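Local structure of putative regulator (3HFI) at the interface of chains A and B. The protein is probably a transcriptional regulator of the GntR type, whose UTRA domain would bind a small effector molecule and may pair with a second copy. Residues are numbered along the deposited sequence; one frame, centred on the assembly and turned at random. Chains: chain A/B, Putative regulator.

The interface of chains A and B. Residues chain A 92-93, 96, 103; chain B 110, 157, 160.
B:Leu160 lays its CB over the centre of the A:Phe92 ring, 3.9 Å above the plane, and this CH-pi contact is the compact half of a patch where the C-terminal tail of one UTRA-domain subunit rests against helix 91-99 of its two-fold mate. The pairing is that of the deposited assembly and may be the dimer in solution, which the structure alone does not show; it illustrates how a trailing segment can meet a partner by an apolar contact and a looser charged one. Beyond CB the leucine branches, and its CD1 meets A:Ile103 tip to tip, 3.8 Å from CG2 of the isoleucine. That methyl of A:Ile103 stands opposite the backbone N, while CG1 turns beside the N. CG1 carries the terminal CD1 outward along an extended second torsion, and this methyl also borders B:Leu160 CD1. B:Leu160 thus fits between an aromatic face and a branched aliphatic chain, although it is itself poorly ordered. At the margin, B:Tyr110 on strand 105-114 brings its CB alongside the carbonyl O of A:Ile103, at 3.9 Å.

The other half is slacker. B:Lys157, also poorly ordered, approaches A:Glu96 from the opposite direction, its chain folded at the last two torsions. The nearly eclipsed chi3 (9°) is best read with caution. CD lies 3.7 Å from OE2 of the carboxylate. As modelled, the bend carries the ammonium past A:Pro93, leaving NZ, whose position is uncertain, 4.0 Å from OE1 of A:Glu96, a long and probably weak salt bridge. The carboxylate is steadied within its own chain: the backbone N of A:Ile103 donates a 2.9 Å hydrogen bond to A:Glu96 OE2, reaching its anti side 18° out of the carboxylate plane.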
# COMPACT_ATOMS: atom_id res chain seq x y z
N PHE A 92 -8.21 10.93 -0.68
CA PHE A 92 -8.14 10.46 0.68
C PHE A 92 -8.05 11.56 1.74
O PHE A 92 -8.76 11.49 2.75
CB PHE A 92 -7.10 9.37 0.79
CG PHE A 92 -7.52 8.12 0.07
CD1 PHE A 92 -8.46 7.26 0.62
CD2 PHE A 92 -7.06 7.85 -1.21
CE1 PHE A 92 -8.90 6.13 -0.06
CE2 PHE A 92 -7.49 6.68 -1.89
CZ PHE A 92 -8.41 5.84 -1.30
N PRO A 93 -7.28 12.62 1.49
CA PRO A 93 -7.37 13.80 2.34
C PRO A 93 -8.78 14.32 2.45
O PRO A 93 -9.17 14.73 3.54
CB PRO A 93 -6.50 14.82 1.61
CG PRO A 93 -5.42 13.96 0.95
CD PRO A 93 -6.21 12.75 0.48
N GLU A 96 -10.89 12.22 4.71
CA GLU A 96 -10.51 12.49 6.09
C GLU A 96 -11.10 13.79 6.58
O GLU A 96 -11.68 13.77 7.65
CB GLU A 96 -8.97 12.46 6.28
CG GLU A 96 -8.37 11.05 6.20
CD GLU A 96 -6.95 11.01 6.68
OE1 GLU A 96 -6.29 12.06 6.58
OE2 GLU A 96 -6.47 9.98 7.21
N ILE A 103 -7.78 7.73 8.48
CA ILE A 103 -7.51 6.40 7.93
C ILE A 103 -6.41 5.69 8.67
O ILE A 103 -5.30 6.20 8.76
CB ILE A 103 -7.20 6.51 6.42
CG1 ILE A 103 -8.49 7.00 5.70
CG2 ILE A 103 -6.69 5.16 5.86
CD1 ILE A 103 -8.24 7.37 4.28
N TYR B 110 -1.66 2.53 10.04
CA TYR B 110 -1.06 3.83 9.98
C TYR B 110 -1.21 4.54 11.36
O TYR B 110 -2.29 4.53 11.94
CB TYR B 110 -1.73 4.69 8.90
CG TYR B 110 -1.78 4.06 7.52
CD1 TYR B 110 -0.79 4.30 6.56
CD2 TYR B 110 -2.82 3.22 7.16
CE1 TYR B 110 -0.84 3.69 5.28
CE2 TYR B 110 -2.90 2.63 5.88
CZ TYR B 110 -1.89 2.84 4.96
OH TYR B 110 -1.99 2.24 3.72
N LYS B 157 0.20 10.20 3.49
CA LYS B 157 -0.31 8.91 3.06
C LYS B 157 -0.19 8.72 1.57
O LYS B 157 -0.26 9.69 0.82
CB LYS B 157 -1.79 8.76 3.44
CG LYS B 157 -2.11 8.65 4.92
CD LYS B 157 -3.53 9.16 5.20
CE LYS B 157 -4.31 9.42 3.90
NZ LYS B 157 -4.30 10.81 3.38
N LEU B 160 -2.37 4.33 -0.24
CA LEU B 160 -3.76 4.25 -0.62
C LEU B 160 -3.98 4.68 -2.03
O LEU B 160 -3.43 5.64 -2.46
CB LEU B 160 -4.59 5.12 0.27
CG LEU B 160 -4.25 4.92 1.71
CD1 LEU B 160 -5.08 5.82 2.45
CD2 LEU B 160 -4.57 3.57 2.06